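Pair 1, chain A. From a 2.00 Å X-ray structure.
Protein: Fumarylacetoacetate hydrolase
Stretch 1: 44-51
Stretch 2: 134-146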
# COMPACT_ATOMS: atom_id res chain seq x y z
N PHE A 44 0.08 -16.31 17.23
CA PHE A 44 0.85 -16.81 16.10
C PHE A 44 1.94 -15.82 15.69
O PHE A 44 1.73 -14.60 15.69
CB PHE A 44 -0.05 -17.08 14.89
CG PHE A 44 -0.97 -18.24 15.08
CD1 PHE A 44 -0.58 -19.52 14.72
CD2 PHE A 44 -2.23 -18.06 15.62
CE1 PHE A 44 -1.44 -20.60 14.90
CE2 PHE A 44 -3.09 -19.13 15.80
CZ PHE A 44 -2.69 -20.40 15.44
N GLY A 45 3.10 -16.37 15.31
CA GLY A 45 4.21 -15.58 14.82
C GLY A 45 5.07 -16.39 13.87
O GLY A 45 4.78 -17.55 13.57
N ILE A 46 6.15 -15.76 13.41
CA ILE A 46 7.12 -16.37 12.51
C ILE A 46 8.48 -16.27 13.18
O ILE A 46 8.93 -15.17 13.50
CB ILE A 46 7.13 -15.69 11.13
CG1 ILE A 46 5.78 -15.90 10.41
CG2 ILE A 46 8.27 -16.20 10.27
CD1 ILE A 46 5.49 -17.33 10.03
N PHE A 47 9.13 -17.41 13.37
CA PHE A 47 10.39 -17.42 14.10
C PHE A 47 11.40 -18.32 13.42
O PHE A 47 11.08 -19.15 12.56
CB PHE A 47 10.21 -17.87 15.56
CG PHE A 47 10.11 -19.35 15.71
CD1 PHE A 47 8.93 -20.01 15.40
CD2 PHE A 47 11.18 -20.10 16.16
CE1 PHE A 47 8.83 -21.37 15.53
CE2 PHE A 47 11.08 -21.47 16.29
CZ PHE A 47 9.90 -22.10 15.97
N SER A 48 12.65 -18.12 13.83
CA SER A 48 13.76 -19.00 13.54
C SER A 48 14.62 -18.99 14.79
O SER A 48 14.36 -18.24 15.73
CB SER A 48 14.54 -18.52 12.31
OG SER A 48 15.09 -17.24 12.56
N ASP A 49 15.63 -19.85 14.83
CA ASP A 49 16.43 -19.97 16.04
C ASP A 49 17.87 -20.30 15.65
O ASP A 49 18.22 -20.32 14.46
CB ASP A 49 15.82 -21.01 16.99
CG ASP A 49 16.06 -22.43 16.54
OD1 ASP A 49 16.13 -22.68 15.32
OD2 ASP A 49 16.19 -23.32 17.41
N GLY A 50 18.71 -20.56 16.66
CA GLY A 50 20.11 -20.84 16.39
C GLY A 50 20.35 -22.18 15.74
O GLY A 50 21.31 -22.34 14.98
N LEU A 51 19.49 -23.16 16.02
CA LEU A 51 19.63 -24.49 15.44
C LEU A 51 19.04 -24.59 14.05
O LEU A 51 19.40 -25.50 13.29
CB LEU A 51 18.94 -25.52 16.34
CG LEU A 51 19.11 -25.38 17.86
CD1 LEU A 51 18.02 -26.17 18.59
CD2 LEU A 51 20.49 -25.85 18.29
N LEU A 134 9.71 -27.30 21.44
CA LEU A 134 9.58 -26.14 22.31
C LEU A 134 10.92 -25.44 22.42
O LEU A 134 11.91 -26.04 22.84
CB LEU A 134 9.06 -26.53 23.69
CG LEU A 134 7.55 -26.29 23.82
CD1 LEU A 134 6.80 -27.37 23.07
CD2 LEU A 134 7.13 -26.24 25.26
N ILE A 135 10.95 -24.16 22.05
CA ILE A 135 12.17 -23.36 21.99
C ILE A 135 11.99 -22.15 22.89
O ILE A 135 10.91 -21.56 22.95
CB ILE A 135 12.46 -22.94 20.53
CG1 ILE A 135 13.01 -24.12 19.73
CG2 ILE A 135 13.40 -21.76 20.46
CD1 ILE A 135 11.98 -24.75 18.81
N ARG A 136 13.06 -21.79 23.61
CA ARG A 136 13.02 -20.60 24.44
C ARG A 136 12.96 -19.35 23.57
O ARG A 136 13.65 -19.27 22.55
CB ARG A 136 14.26 -20.55 25.35
CG ARG A 136 14.36 -21.67 26.37
CD ARG A 136 13.41 -21.47 27.55
NE ARG A 136 13.56 -20.15 28.17
CZ ARG A 136 14.17 -19.91 29.34
NH1 ARG A 136 14.70 -20.90 30.05
NH2 ARG A 136 14.24 -18.66 29.79
N GLN A 137 12.13 -18.39 23.96
CA GLN A 137 12.12 -17.12 23.23
C GLN A 137 13.48 -16.44 23.31
O GLN A 137 13.86 -15.70 22.39
CB GLN A 137 11.03 -16.21 23.79
CG GLN A 137 9.61 -16.72 23.52
CD GLN A 137 8.55 -15.92 24.24
OE1 GLN A 137 8.72 -14.73 24.50
NE2 GLN A 137 7.43 -16.58 24.58
N ALA A 138 14.22 -16.72 24.38
CA ALA A 138 15.60 -16.25 24.55
C ALA A 138 16.54 -16.79 23.49
O ALA A 138 17.65 -16.27 23.34
CB ALA A 138 16.10 -16.66 25.93
N ASP A 139 16.14 -17.83 22.75
CA ASP A 139 16.98 -18.38 21.70
C ASP A 139 16.44 -18.08 20.31
O ASP A 139 17.00 -18.55 19.32
CB ASP A 139 17.13 -19.89 21.90
CG ASP A 139 17.93 -20.23 23.15
OD1 ASP A 139 18.97 -19.56 23.38
OD2 ASP A 139 17.50 -21.13 23.90
N ALA A 140 15.39 -17.28 20.22
CA ALA A 140 14.63 -17.14 18.98
C ALA A 140 14.82 -15.76 18.37
O ALA A 140 15.10 -14.78 19.06
CB ALA A 140 13.14 -17.39 19.22
N GLN A 141 14.69 -15.73 17.04
CA GLN A 141 14.53 -14.52 16.25
C GLN A 141 13.07 -14.45 15.82
O GLN A 141 12.57 -15.38 15.18
CB GLN A 141 15.42 -14.56 15.01
CG GLN A 141 16.88 -14.79 15.33
CD GLN A 141 17.45 -13.63 16.08
OE1 GLN A 141 17.17 -12.48 15.76
NE2 GLN A 141 18.23 -13.92 17.12
N LEU A 142 12.39 -13.36 16.18
CA LEU A 142 11.00 -13.16 15.76
C LEU A 142 10.95 -12.17 14.60
O LEU A 142 11.55 -11.09 14.67
CB LEU A 142 10.14 -12.64 16.92
CG LEU A 142 10.25 -13.50 18.17
CD1 LEU A 142 9.35 -12.94 19.26
CD2 LEU A 142 9.91 -14.95 17.83
N HIS A 143 10.26 -12.56 13.53
CA HIS A 143 10.21 -11.76 12.32
C HIS A 143 8.80 -11.23 12.12
O HIS A 143 7.86 -11.66 12.77
CB HIS A 143 10.66 -12.59 11.11
CG HIS A 143 11.85 -13.45 11.39
ND1 HIS A 143 13.14 -12.95 11.39
CD2 HIS A 143 11.95 -14.77 11.69
CE1 HIS A 143 13.98 -13.93 11.68
NE2 HIS A 143 13.29 -15.04 11.86
N LEU A 144 8.69 -10.25 11.22
CA LEU A 144 7.40 -9.72 10.81
C LEU A 144 6.44 -10.88 10.57
O LEU A 144 6.77 -11.81 9.84
CB LEU A 144 7.55 -8.86 9.56
CG LEU A 144 6.41 -7.88 9.31
CD1 LEU A 144 6.42 -6.80 10.40
CD2 LEU A 144 6.47 -7.28 7.90
N PRO A 145 5.28 -10.91 11.23
CA PRO A 145 4.48 -12.13 11.21
C PRO A 145 3.74 -12.36 9.90
O PRO A 145 3.36 -13.50 9.61
CB PRO A 145 3.50 -11.94 12.37
CG PRO A 145 3.37 -10.49 12.50
CD PRO A 145 4.77 -9.96 12.24
N VAL A 146 3.51 -11.32 9.10
CA VAL A 146 2.77 -11.46 7.85
C VAL A 146 3.46 -10.65 6.77
O VAL A 146 4.15 -9.66 7.06
CB VAL A 146 1.29 -11.01 7.98
CG1 VAL A 146 0.49 -12.03 8.77
CG2 VAL A 146 1.21 -9.63 8.63
O HOH W 1 6.45 -13.08 14.42

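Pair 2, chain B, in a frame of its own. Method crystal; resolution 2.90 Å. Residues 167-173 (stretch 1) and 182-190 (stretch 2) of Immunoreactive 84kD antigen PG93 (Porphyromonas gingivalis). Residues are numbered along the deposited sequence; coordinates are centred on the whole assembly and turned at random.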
# COMPACT_ATOMS: atom_id res chain seq x y z
N GLY B 167 3.72 -2.20 -35.80
CA GLY B 167 3.99 -1.23 -36.87
C GLY B 167 3.19 -1.38 -38.15
O GLY B 167 3.57 -0.83 -39.19
N GLN B 168 2.07 -2.10 -38.08
CA GLN B 168 1.20 -2.31 -39.21
C GLN B 168 -0.22 -1.83 -38.90
O GLN B 168 -0.73 -2.06 -37.81
CB GLN B 168 1.17 -3.79 -39.56
CG GLN B 168 2.17 -4.20 -40.61
CD GLN B 168 2.05 -5.67 -40.93
OE1 GLN B 168 1.81 -6.52 -40.06
NE2 GLN B 168 2.24 -6.01 -42.20
N LEU B 169 -0.86 -1.22 -39.87
CA LEU B 169 -2.24 -0.83 -39.65
C LEU B 169 -3.17 -1.87 -40.33
O LEU B 169 -3.01 -2.14 -41.52
CB LEU B 169 -2.49 0.60 -40.15
CG LEU B 169 -3.84 1.20 -39.81
CD1 LEU B 169 -4.02 1.34 -38.31
CD2 LEU B 169 -4.02 2.54 -40.48
N PHE B 170 -4.11 -2.47 -39.56
CA PHE B 170 -5.08 -3.44 -40.09
C PHE B 170 -6.49 -2.90 -40.02
O PHE B 170 -6.80 -2.19 -39.07
CB PHE B 170 -5.01 -4.78 -39.34
CG PHE B 170 -3.67 -5.46 -39.39
CD1 PHE B 170 -3.31 -6.23 -40.49
CD2 PHE B 170 -2.76 -5.32 -38.35
CE1 PHE B 170 -2.06 -6.85 -40.54
CE2 PHE B 170 -1.52 -5.95 -38.39
CZ PHE B 170 -1.18 -6.72 -39.48
N ILE B 171 -7.32 -3.22 -41.04
CA ILE B 171 -8.75 -2.88 -41.08
C ILE B 171 -9.54 -4.20 -41.13
O ILE B 171 -9.14 -5.14 -41.82
CB ILE B 171 -9.14 -1.93 -42.22
CG1 ILE B 171 -10.57 -1.41 -42.06
CG2 ILE B 171 -8.89 -2.53 -43.60
CD1 ILE B 171 -10.73 0.09 -42.43
N GLY B 172 -10.63 -4.27 -40.37
CA GLY B 172 -11.45 -5.46 -40.37
C GLY B 172 -12.88 -5.14 -40.04
O GLY B 172 -13.13 -4.20 -39.28
N LYS B 173 -13.84 -5.90 -40.61
CA LYS B 173 -15.27 -5.68 -40.34
C LYS B 173 -15.69 -6.53 -39.19
O LYS B 173 -15.48 -7.74 -39.21
CB LYS B 173 -16.17 -5.94 -41.57
CG LYS B 173 -16.11 -4.77 -42.55
CD LYS B 173 -17.47 -4.38 -43.11
CE LYS B 173 -17.40 -3.13 -43.96
NZ LYS B 173 -16.42 -3.23 -45.08
N ALA B 182 -6.74 -13.90 -41.26
CA ALA B 182 -7.12 -13.73 -42.66
C ALA B 182 -8.28 -12.71 -42.85
O ALA B 182 -8.41 -12.15 -43.94
CB ALA B 182 -7.49 -15.06 -43.26
N ALA B 183 -9.11 -12.45 -41.79
CA ALA B 183 -10.26 -11.54 -41.85
C ALA B 183 -9.86 -10.06 -41.85
O ALA B 183 -10.67 -9.21 -42.23
CB ALA B 183 -11.19 -11.83 -40.70
N TRP B 184 -8.64 -9.75 -41.40
CA TRP B 184 -8.11 -8.38 -41.40
C TRP B 184 -7.35 -8.11 -42.69
O TRP B 184 -6.76 -9.03 -43.27
CB TRP B 184 -7.19 -8.15 -40.20
CG TRP B 184 -7.83 -8.28 -38.86
CD1 TRP B 184 -7.95 -9.42 -38.12
CD2 TRP B 184 -8.27 -7.21 -38.02
NE1 TRP B 184 -8.52 -9.13 -36.90
CE2 TRP B 184 -8.73 -7.78 -36.81
CE3 TRP B 184 -8.39 -5.82 -38.20
CZ2 TRP B 184 -9.29 -7.02 -35.79
CZ3 TRP B 184 -8.93 -5.07 -37.18
CH2 TRP B 184 -9.38 -5.66 -35.99
N THR B 185 -7.33 -6.84 -43.13
CA THR B 185 -6.62 -6.35 -44.31
C THR B 185 -5.54 -5.37 -43.88
O THR B 185 -5.88 -4.33 -43.29
CB THR B 185 -7.60 -5.67 -45.29
OG1 THR B 185 -8.82 -6.42 -45.39
CG2 THR B 185 -6.99 -5.42 -46.68
N ALA B 186 -4.27 -5.68 -44.19
CA ALA B 186 -3.15 -4.79 -43.88
C ALA B 186 -3.17 -3.58 -44.83
O ALA B 186 -3.33 -3.73 -46.03
CB ALA B 186 -1.83 -5.55 -44.00
N LEU B 187 -3.09 -2.36 -44.26
CA LEU B 187 -3.16 -1.08 -44.99
C LEU B 187 -1.80 -0.41 -45.23
O LEU B 187 -1.11 -0.05 -44.26
CB LEU B 187 -4.04 -0.10 -44.21
CG LEU B 187 -5.52 -0.38 -44.14
CD1 LEU B 187 -6.20 0.63 -43.19
CD2 LEU B 187 -6.15 -0.34 -45.53
N SER B 188 -1.45 -0.20 -46.51
CA SER B 188 -0.22 0.50 -46.91
C SER B 188 -0.51 1.99 -47.04
O SER B 188 -1.19 2.40 -47.99
CB SER B 188 0.34 -0.06 -48.20
OG SER B 188 1.24 -1.12 -47.90
N LEU B 189 -0.06 2.78 -46.06
CA LEU B 189 -0.30 4.23 -46.03
C LEU B 189 1.00 5.02 -46.20
O LEU B 189 2.05 4.61 -45.71
CB LEU B 189 -1.00 4.61 -44.71
CG LEU B 189 -2.52 4.79 -44.71
CD1 LEU B 189 -3.26 3.71 -45.53
CD2 LEU B 189 -3.05 4.83 -43.31
N ASN B 190 0.91 6.15 -46.89
CA ASN B 190 2.07 7.00 -47.11
C ASN B 190 2.41 7.77 -45.81
O ASN B 190 2.05 8.95 -45.67
CB ASN B 190 1.86 7.94 -48.31
CG ASN B 190 3.05 8.83 -48.63
OD1 ASN B 190 4.17 8.35 -48.86
ND2 ASN B 190 2.82 10.14 -48.64

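Two antiparallel strands present a fixed ladder of backbone bonds, yet the side chains along that ladder can be chosen from quite different chemistries. Pairs 1 and 2 illustrate the principle. Fourteen central residues superpose with an RMSD of 0.8 Å over N, CA and C, and the strand axes approach to 4.5 Å in both, at 151° between N-to-C directions in pair 1 and 138° in pair 2. The buried surface is almost identical, 541 and 540 Å².

The shared ladder centres on A:Ser48 with A:Gln141, matched by B:Ile171 with B:Thr185. Each is a hydrogen-bonded pair closed by two bonds. In pair 1, A:Ser48 N donates to A:Gln141 O (3.1 Å) and A:Gln141 N to A:Ser48 O (2.9 Å); in pair 2, B:Ile171 N donates to B:Thr185 O (2.9 Å) and B:Thr185 N to B:Ile171 O (2.8 Å). One step along lie the non-hydrogen-bonded pairs, A:Phe47 with A:Leu142 and B:Phe170 with B:Ala186, where the strands draw closer and the CA of each phenylalanine makes a CA-H...O contact, A:Phe47 CA to A:Gln141 O at 3.2 Å and B:Phe170 CA to B:Thr185 O at 3.4 Å. A further bond recurs beyond them: A:His143 N to A:Ile46 O (2.9 Å) corresponds to B:Leu187 N to B:Leu169 O (2.7 Å). In pair 1 a water also links this level, accepting from A:Ile46 N (2.9 Å) and lying 2.6 Å from A:His143 O.

The most telling exchange is on the face carrying A:Ser48 and A:His143. Here a polar diagonal spans the strands: A:Ser48 OG and A:His143 NE2 are hydrogen-bonded at 2.9 Å, with the hydroxyl at the edge of the imidazole. The equivalent positions, B:Ile171 and B:Leu187, have side-chain centres within 0.8 and 1.1 Å of their counterparts, but they meet as hydrocarbon, B:Ile171 CG2 lying 4.0 Å from B:Leu187 CD2. B:Leu169 joins the same face, its CD2 4.0 Å from B:Leu187 CD1 and 3.8 Å from B:Leu189 CD2. A directional hydrogen bond in pair 1 and van der Waals packing in pair 2 thus occupy nearly the same backbone frame.

On the other face a phenylalanine occupies the same position in both pairs but in different conformations. A:Phe47 adopts the p rotamer and B:Phe170 the m rotamer, separating their side-chain centres by 4.2 Å. The ring of A:Phe47 reaches A:Ile135, CE2 to CD1 at 4.2 Å, while its CB packs 3.7 Å from A:Leu142 CD2. The ring of B:Phe170 instead lies beside the small B:Ala186, CE1 to CB at 3.7 Å, and its CB meets B:Trp184 CE3 at 3.7 Å.

Bulk is also distributed differently between A:Asp49 with A:Ala140 and the matching B:Gly172 with B:Trp184. The small residue is in stretch 2 in pair 1 (A:Ala140) and in stretch 1 in pair 2 (B:Gly172). B:Trp184 CE3 comes within 3.5 Å of B:Gly172 N, and an ideal CB on that glycine would fall 2.9 Å from B:Trp184 CE3, a clash.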